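Local coordinates for protein spydx (Streptococcus pyogenes, PDB 2J43) that binds glycogen and related alpha-glucans through the two family 41 carbohydrate-binding modules of a pullulanase that probably hydrolyses alpha-1,6-glucosidic linkages, at residues Gly27-Pro32 with Gln65-Leu70; His104-Leu109 with Asn198-Phe203. All coordinates share one frame; numbering follows the deposited sequence.

Contact 1: residues Gly27-Pro32 with Gln65-Leu70; sequences GDVDQP and QQVSYL
Gly-27 and Val-67 form a non-hydrogen-bonded pair where strand 21-27 runs out beside its antiparallel partner 66-73, their CA atoms 4.8 Å apart. Gly-27 has a positive phi of 80°, a conformation that suits glycine, and its backbone lies close against the carbonyl of Gln-66. One residue on, Asp-28 N donates to Gln-66 O at 2.8 Å, extending the strand pairing by one bond as the loop begins. With CG anti to the carbonyl carbon (chi1 -64°), Asp-28 OD2 accepts from Gln-65 N and from Gln-66 N, each at 3.0 Å. Both donors meet OD2 on its anti side but from opposite faces of the carboxylate plane, so one oxygen ties down two successive amides where the chain enters strand 66-73. Aspartate suits this place because it puts a compact acceptor close to the main chain. Asp-28 also centres an inverse gamma turn, closed by a weak bond from Val-29 N to Gly-27 O. The turn leads into buried Val-29, whose CG1 packs on Val-67 CG1 at 3.9 Å, the two branched side chains crossing at about a right angle. Val-29 also touches Val-57 of strand 53-58, which belongs to another sheet. This is the end of an antiparallel strand pair in a beta-sandwich, with polar bonds at its exposed margin and the two valines buried.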
ATOM      1  N   GLY A  27       4.522  21.415   2.533  1.00 12.57           N
ATOM      2  CA  GLY A  27       5.630  20.521   2.267  1.00 12.58           C
ATOM      3  C   GLY A  27       5.912  20.453   0.771  1.00 13.16           C
ATOM      4  O   GLY A  27       5.821  21.442   0.055  1.00 15.00           O
ATOM      5  N   ASP A  28       6.248  19.257   0.310  1.00 12.71           N
ATOM      6  CA  ASP A  28       6.815  19.077  -1.036  1.00 13.60           C
ATOM      7  C   ASP A  28       5.729  18.935  -2.094  1.00 13.43           C
ATOM      8  O   ASP A  28       5.739  18.024  -2.903  1.00 14.51           O
ATOM      9  CB  ASP A  28       7.779  17.880  -1.049  1.00 14.34           C
ATOM     10  CG  ASP A  28       8.972  18.105  -0.154  1.00 16.02           C
ATOM     11  OD1 ASP A  28       9.437  19.267  -0.041  1.00 17.48           O
ATOM     12  OD2 ASP A  28       9.481  17.186   0.487  1.00 18.64           O
ATOM     13  N   VAL A  29       4.792  19.860  -2.077  1.00 12.93           N
ATOM     14  CA  VAL A  29       3.713  19.978  -3.038  1.00 13.23           C
ATOM     15  C   VAL A  29       4.075  21.110  -4.024  1.00 13.53           C
ATOM     16  O   VAL A  29       4.926  21.961  -3.710  1.00 15.48           O
ATOM     17  CB  VAL A  29       2.337  20.216  -2.334  1.00 12.09           C
ATOM     18  CG1 VAL A  29       1.973  19.041  -1.476  1.00 13.95           C
ATOM     19  CG2 VAL A  29       2.315  21.457  -1.486  1.00 14.85           C
ATOM     20  N   ASP A  30       3.460  21.067  -5.196  1.00 14.65           N
ATOM     21  CA  ASP A  30       3.724  22.062  -6.240  1.00 15.66           C
ATOM     22  C   ASP A  30       3.292  23.448  -5.816  1.00 15.43           C
ATOM     23  O   ASP A  30       3.997  24.437  -6.049  1.00 16.20           O
ATOM     24  CB  ASP A  30       3.072  21.624  -7.541  1.00 16.59           C
ATOM     25  CG  ASP A  30       3.442  22.518  -8.692  1.00 19.67           C
ATOM     26  OD1 ASP A  30       4.646  22.675  -8.898  1.00 24.65           O
ATOM     27  OD2 ASP A  30       2.613  23.097  -9.362  1.00 25.88           O
ATOM     28  N   GLN A  31       2.135  23.540  -5.180  1.00 14.98           N
ATOM     29  CA  GLN A  31       1.550  24.828  -4.826  1.00 13.83           C
ATOM     30  C   GLN A  31       0.970  24.727  -3.401  1.00 13.19           C
ATOM     31  O   GLN A  31      -0.190  24.420  -3.228  1.00 14.27           O
ATOM     32  CB  GLN A  31       0.440  25.194  -5.822  1.00 15.44           C
ATOM     33  CG  GLN A  31       1.008  25.328  -7.250  1.00 21.34           C
ATOM     34  CD  GLN A  31       1.845  26.580  -7.525  1.00 31.23           C
ATOM     35  OE1 GLN A  31       2.587  26.601  -8.534  1.00 40.16           O
ATOM     36  NE2 GLN A  31       1.722  27.626  -6.682  1.00 34.61           N
ATOM     37  N   PRO A  32       1.779  25.037  -2.394  1.00 12.50           N
ATOM     38  CA  PRO A  32       1.248  25.065  -1.028  1.00 12.56           C
ATOM     39  C   PRO A  32       0.055  25.976  -0.946  1.00 12.60           C
ATOM     40  O   PRO A  32      -0.029  27.014  -1.603  1.00 13.90           O
ATOM     41  CB  PRO A  32       2.415  25.599  -0.216  1.00 12.90           C
ATOM     42  CG  PRO A  32       3.571  25.095  -0.977  1.00 14.77           C
ATOM     43  CD  PRO A  32       3.217  25.366  -2.393  1.00 13.40           C
ATOM     44  N   GLN A  65       9.935  14.475  -0.714  1.00 18.70           N
ATOM     45  CA  GLN A  65      10.209  13.684   0.475  1.00 19.09           C
ATOM     46  C   GLN A  65       9.053  13.612   1.453  1.00 19.98           C
ATOM     47  O   GLN A  65       8.870  12.591   2.122  1.00 20.01           O
ATOM     48  CB  GLN A  65      11.418  14.224   1.228  1.00 20.07           C
ATOM     49  CG  GLN A  65      12.709  14.153   0.398  1.00 24.37           C
ATOM     50  CD  GLN A  65      13.860  14.825   1.099  1.00 31.81           C
ATOM     51  OE1 GLN A  65      13.869  16.073   1.275  1.00 37.45           O
ATOM     52  NE2 GLN A  65      14.819  14.027   1.533  1.00 34.76           N
ATOM     53  N   GLN A  66       8.329  14.722   1.629  1.00 18.92           N
ATOM     54  CA  GLN A  66       7.271  14.756   2.638  1.00 18.70           C
ATOM     55  C   GLN A  66       6.177  15.730   2.212  1.00 17.63           C
ATOM     56  O   GLN A  66       6.475  16.830   1.751  1.00 19.02           O
ATOM     57  CB  GLN A  66       7.819  15.214   3.987  1.00 20.59           C
ATOM     58  CG  GLN A  66       8.986  14.397   4.545  1.00 27.53           C
ATOM     59  CD  GLN A  66       9.353  14.731   5.976  1.00 33.38           C
ATOM     60  OE1 GLN A  66       8.512  14.617   6.884  1.00 37.33           O
ATOM     61  NE2 GLN A  66      10.622  15.094   6.196  1.00 37.34           N
ATOM     62  N   VAL A  67       4.933  15.326   2.438  1.00 16.75           N
ATOM     63  CA  VAL A  67       3.766  16.135   2.182  1.00 16.47           C
ATOM     64  C   VAL A  67       2.991  16.239   3.465  1.00 16.34           C
ATOM     65  O   VAL A  67       2.774  15.251   4.152  1.00 16.39           O
ATOM     66  CB  VAL A  67       2.896  15.458   1.126  1.00 16.57           C
ATOM     67  CG1 VAL A  67       1.548  16.082   0.995  1.00 18.56           C
ATOM     68  CG2 VAL A  67       3.671  15.485  -0.243  1.00 19.84           C
ATOM     69  N   SER A  68       2.548  17.430   3.770  1.00 12.51           N
ATOM     70  CA  SER A  68       1.706  17.626   4.895  1.00 12.53           C
ATOM     71  C   SER A  68       0.354  18.132   4.407  1.00 12.19           C
ATOM     72  O   SER A  68       0.222  18.770   3.369  1.00 12.08           O
ATOM     73  CB  SER A  68       2.321  18.618   5.885  1.00 12.50           C
ATOM     74  OG  SER A  68       3.562  18.100   6.406  1.00 12.84           O
ATOM     75  N   TYR A  69      -0.653  17.888   5.226  1.00 11.16           N
ATOM     76  CA  TYR A  69      -2.005  18.224   4.838  1.00 11.06           C
ATOM     77  C   TYR A  69      -2.931  18.274   6.047  1.00 11.51           C
ATOM     78  O   TYR A  69      -2.662  17.741   7.158  1.00 10.66           O
ATOM     79  CB  TYR A  69      -2.590  17.225   3.797  1.00 11.38           C
ATOM     80  CG  TYR A  69      -2.988  15.933   4.441  1.00 10.35           C
ATOM     81  CD1 TYR A  69      -4.303  15.707   4.875  1.00 11.19           C
ATOM     82  CD2 TYR A  69      -2.030  14.948   4.668  1.00 12.22           C
ATOM     83  CE1 TYR A  69      -4.597  14.510   5.537  1.00 12.11           C
ATOM     84  CE2 TYR A  69      -2.374  13.724   5.299  1.00 11.20           C
ATOM     85  CZ  TYR A  69      -3.638  13.548   5.721  1.00 12.29           C
ATOM     86  OH  TYR A  69      -3.951  12.373   6.390  1.00 14.95           O
ATOM     87  N   LEU A  70      -4.070  18.898   5.813  1.00 10.78           N
ATOM     88  CA  LEU A  70      -5.192  18.831   6.728  1.00 10.80           C
ATOM     89  C   LEU A  70      -6.460  19.001   5.916  1.00 12.20           C
ATOM     90  O   LEU A  70      -6.402  19.465   4.790  1.00 11.79           O
ATOM     91  CB  LEU A  70      -5.092  19.876   7.838  1.00 11.46           C
ATOM     92  CG  LEU A  70      -5.119  21.329   7.387  1.00 10.87           C
ATOM     93  CD1 LEU A  70      -6.575  21.779   7.266  1.00 13.32           C
ATOM     94  CD2 LEU A  70      -4.369  22.274   8.324  1.00 11.24           C
TER

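Contact 2: residues His104-Leu109 with Asn198-Phe203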
ATOM      1  N   HIS A 104      -0.890   4.855   4.470  1.00 17.55           N
ATOM      2  CA  HIS A 104      -0.423   3.547   3.993  1.00 16.53           C
ATOM      3  C   HIS A 104       0.043   3.675   2.576  1.00 17.01           C
ATOM      4  O   HIS A 104      -0.569   4.396   1.770  1.00 15.83           O
ATOM      5  CB  HIS A 104      -1.590   2.538   4.097  1.00 17.98           C
ATOM      6  CG  HIS A 104      -2.153   2.428   5.464  1.00 16.53           C
ATOM      7  ND1 HIS A 104      -3.235   3.167   5.889  1.00 19.21           N
ATOM      8  CD2 HIS A 104      -1.794   1.646   6.513  1.00 17.56           C
ATOM      9  CE1 HIS A 104      -3.536   2.824   7.134  1.00 17.92           C
ATOM     10  NE2 HIS A 104      -2.670   1.913   7.539  1.00 22.57           N
ATOM     11  N   ALA A 105       1.078   2.925   2.201  1.00 15.49           N
ATOM     12  CA  ALA A 105       1.657   3.013   0.883  1.00 16.23           C
ATOM     13  C   ALA A 105       1.007   2.033  -0.131  1.00 15.14           C
ATOM     14  O   ALA A 105       1.471   1.904  -1.256  1.00 16.45           O
ATOM     15  CB  ALA A 105       3.182   2.751   0.967  1.00 17.29           C
ATOM     16  N   TYR A 106      -0.023   1.327   0.334  1.00 15.38           N
ATOM     17  CA  TYR A 106      -0.861   0.447  -0.500  1.00 15.70           C
ATOM     18  C   TYR A 106      -2.231   0.410   0.179  1.00 16.60           C
ATOM     19  O   TYR A 106      -2.384   0.902   1.296  1.00 15.62           O
ATOM     20  CB  TYR A 106      -0.231  -0.956  -0.572  1.00 16.65           C
ATOM     21  CG  TYR A 106       0.036  -1.548   0.794  1.00 14.93           C
ATOM     22  CD1 TYR A 106      -0.988  -2.094   1.576  1.00 16.03           C
ATOM     23  CD2 TYR A 106       1.339  -1.576   1.324  1.00 19.59           C
ATOM     24  CE1 TYR A 106      -0.753  -2.584   2.838  1.00 15.35           C
ATOM     25  CE2 TYR A 106       1.592  -2.097   2.593  1.00 16.26           C
ATOM     26  CZ  TYR A 106       0.550  -2.626   3.336  1.00 16.53           C
ATOM     27  OH  TYR A 106       0.773  -3.158   4.586  1.00 19.65           O
ATOM     28  N   ARG A 107      -3.238  -0.122  -0.510  1.00 16.77           N
ATOM     29  CA  ARG A 107      -4.549  -0.223   0.085  1.00 18.11           C
ATOM     30  C   ARG A 107      -4.584  -1.276   1.209  1.00 19.57           C
ATOM     31  O   ARG A 107      -4.343  -2.452   0.931  1.00 20.17           O
ATOM     32  CB  ARG A 107      -5.552  -0.603  -0.966  1.00 18.45           C
ATOM     33  CG  ARG A 107      -6.943  -0.674  -0.421  1.00 19.89           C
ATOM     34  CD  ARG A 107      -7.910  -0.950  -1.488  1.00 23.26           C
ATOM     35  NE  ARG A 107      -9.237  -1.027  -0.945  1.00 23.39           N
ATOM     36  CZ  ARG A 107     -10.322  -1.046  -1.699  1.00 28.40           C
ATOM     37  NH1 ARG A 107     -10.235  -0.988  -3.030  1.00 29.87           N
ATOM     38  NH2 ARG A 107     -11.494  -1.117  -1.122  1.00 27.32           N
ATOM     39  N   PRO A 108      -4.884  -0.900   2.445  1.00 20.53           N
ATOM     40  CA  PRO A 108      -4.939  -1.879   3.538  1.00 21.86           C
ATOM     41  C   PRO A 108      -6.063  -2.892   3.284  1.00 23.41           C
ATOM     42  O   PRO A 108      -7.133  -2.531   2.811  1.00 21.68           O
ATOM     43  CB  PRO A 108      -5.267  -1.023   4.759  1.00 23.10           C
ATOM     44  CG  PRO A 108      -4.835   0.344   4.372  1.00 21.40           C
ATOM     45  CD  PRO A 108      -5.097   0.485   2.943  1.00 21.79           C
ATOM     46  N   LEU A 109      -5.801  -4.150   3.555  1.00 24.04           N
ATOM     47  CA  LEU A 109      -6.807  -5.159   3.328  1.00 25.87           C
ATOM     48  C   LEU A 109      -7.405  -5.635   4.660  1.00 26.88           C
ATOM     49  O   LEU A 109      -7.058  -5.126   5.719  1.00 26.12           O
ATOM     50  CB  LEU A 109      -6.201  -6.279   2.489  1.00 25.99           C
ATOM     51  CG  LEU A 109      -5.524  -5.776   1.197  1.00 27.08           C
ATOM     52  CD1 LEU A 109      -4.866  -6.938   0.459  1.00 28.40           C
ATOM     53  CD2 LEU A 109      -6.471  -4.985   0.242  1.00 29.31           C
ATOM     54  N   ASN A 198       1.287  -3.794  11.586  1.00 35.72           N
ATOM     55  CA  ASN A 198       1.297  -2.615  10.709  1.00 34.92           C
ATOM     56  C   ASN A 198       0.900  -2.883   9.258  1.00 32.21           C
ATOM     57  O   ASN A 198       0.634  -1.954   8.487  1.00 32.04           O
ATOM     58  CB  ASN A 198       2.682  -1.989  10.694  1.00 35.58           C
ATOM     59  CG  ASN A 198       3.112  -1.471  12.053  1.00 38.22           C
ATOM     60  OD1 ASN A 198       2.285  -1.193  12.921  1.00 41.87           O
ATOM     61  ND2 ASN A 198       4.424  -1.342  12.239  1.00 41.82           N
ATOM     62  N   HIS A 199       0.880  -4.152   8.867  1.00 29.73           N
ATOM     63  CA  HIS A 199       0.963  -4.466   7.449  1.00 27.53           C
ATOM     64  C   HIS A 199       0.122  -5.649   7.051  1.00 25.49           C
ATOM     65  O   HIS A 199       0.217  -6.724   7.632  1.00 25.84           O
ATOM     66  CB  HIS A 199       2.404  -4.734   7.077  1.00 26.90           C
ATOM     67  CG  HIS A 199       3.232  -3.496   7.002  1.00 28.50           C
ATOM     68  ND1 HIS A 199       3.120  -2.585   5.967  1.00 29.68           N
ATOM     69  CD2 HIS A 199       4.153  -2.994   7.855  1.00 26.64           C
ATOM     70  CE1 HIS A 199       3.967  -1.586   6.175  1.00 29.56           C
ATOM     71  NE2 HIS A 199       4.608  -1.813   7.315  1.00 28.07           N
ATOM     72  N   THR A 200      -0.708  -5.423   6.051  1.00 22.89           N
ATOM     73  CA  THR A 200      -1.536  -6.466   5.484  1.00 21.87           C
ATOM     74  C   THR A 200      -1.213  -6.735   4.031  1.00 20.24           C
ATOM     75  O   THR A 200      -1.779  -7.678   3.475  1.00 20.44           O
ATOM     76  CB  THR A 200      -3.023  -5.957   5.431  1.00 21.65           C
ATOM     77  OG1 THR A 200      -3.095  -4.695   4.712  1.00 21.74           O
ATOM     78  CG2 THR A 200      -3.604  -5.652   6.824  1.00 23.21           C
ATOM     79  N   GLN A 201      -0.244  -6.059   3.437  1.00 18.14           N
ATOM     80  CA  GLN A 201       0.538  -6.570   2.318  1.00 17.26           C
ATOM     81  C   GLN A 201       2.031  -6.528   2.442  1.00 17.18           C
ATOM     82  O   GLN A 201       2.586  -5.647   3.113  1.00 18.79           O
ATOM     83  CB  GLN A 201       0.138  -5.695   1.091  1.00 16.51           C
ATOM     84  CG  GLN A 201      -1.382  -5.590   0.840  1.00 18.13           C
ATOM     85  CD  GLN A 201      -1.777  -5.069  -0.538  1.00 17.44           C
ATOM     86  OE1 GLN A 201      -2.712  -4.202  -0.677  1.00 19.69           O
ATOM     87  NE2 GLN A 201      -1.132  -5.575  -1.548  1.00 14.81           N
ATOM     88  N   VAL A 202       2.678  -7.498   1.800  1.00 15.69           N
ATOM     89  CA  VAL A 202       4.090  -7.524   1.559  1.00 15.98           C
ATOM     90  C   VAL A 202       4.401  -7.738   0.097  1.00 16.21           C
ATOM     91  O   VAL A 202       3.541  -8.119  -0.726  1.00 14.71           O
ATOM     92  CB  VAL A 202       4.821  -8.543   2.461  1.00 17.03           C
ATOM     93  CG1 VAL A 202       4.608  -8.219   3.950  1.00 19.30           C
ATOM     94  CG2 VAL A 202       4.401  -9.954   2.144  1.00 17.52           C
ATOM     95  N   PHE A 203       5.654  -7.479  -0.259  1.00 15.83           N
ATOM     96  CA  PHE A 203       6.059  -7.375  -1.630  1.00 15.65           C
ATOM     97  C   PHE A 203       7.397  -8.040  -1.788  1.00 16.51           C
ATOM     98  O   PHE A 203       8.352  -7.725  -1.066  1.00 17.12           O
ATOM     99  CB  PHE A 203       6.144  -5.902  -2.058  1.00 16.09           C
ATOM    100  CG  PHE A 203       4.874  -5.167  -1.800  1.00 14.07           C
ATOM    101  CD1 PHE A 203       3.956  -4.991  -2.792  1.00 15.08           C
ATOM    102  CD2 PHE A 203       4.567  -4.724  -0.533  1.00 15.09           C
ATOM    103  CE1 PHE A 203       2.712  -4.380  -2.498  1.00 15.35           C
ATOM    104  CE2 PHE A 203       3.365  -4.101  -0.252  1.00 16.81           C
ATOM    105  CZ  PHE A 203       2.438  -3.938  -1.249  1.00 14.55           C
TER
HETATM  106  O   HOH W   1      -2.056  -2.525   5.986  1.00 25.66           O
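Tyr-106 reaches from the loop 104-109 to the start of strand 201-205, meeting Phe-203 first and His-199 last. CB lies 4.1 Å from Phe-203 CZ, and a chi1 of 54°, with CG between the backbone N and the carbonyl carbon, places CG 4.0 Å from the same atom. Further out CD2 comes within 3.6 Å of Phe-203 CE2; the two ring planes are inclined at 49°, an oblique aromatic contact. On the CD1 and CE1 side the methylene carbons of Gln-201 run past the ring in the opposite direction, and Gln-201 CB sits over one face, 3.7 Å from the centroid, in a CH-pi contact. OH is hydrogen-bonded to His-199 ND1 at 2.8 Å, with the two rings rim to rim, and receives a weak bond from Gln-201 N at 3.3 Å. A water 3.2 Å from Tyr-106 OH joins it to Thr-200 OG1, which in turn accepts a nearly straight bond from Leu-109 N at 3.0 Å. Tyrosine suits the site by combining an apolar ring for the packing with a hydroxyl for His-199, Gln-201 and the water. Phe-203 meets Tyr-155 edge to face, while Arg-107 turns away to a salt bridge with Asp-50, and Pro-108 touches Trp-96 of strand 94-97. The loop thus lies between the two modules, against strand 201-205, which pairs in parallel with 113-119 at one margin of the second module's sheet.

How the contacts relate
Contact 1 belongs wholly to the first module, whereas contact 2 joins the connecting segment that leaves this module to the second one. Their centres lie 23 Å apart, and they share no strand. Both are only partly buried. Contact 1 is peripheral, its centre about 20 Å from that of the chain, and its polar bonds are local, with a carboxylate and backbone groups at the end of a strand pair beside two buried valines. Contact 2 lies about 4 Å from the chain centre because that centre falls between the modules; it buries more surface, 414 against 246 Å², and relies on aromatic packing, a shared hydroxyl and a bridging water, with Tyr-106, Gln-201 and Phe-203 buried there.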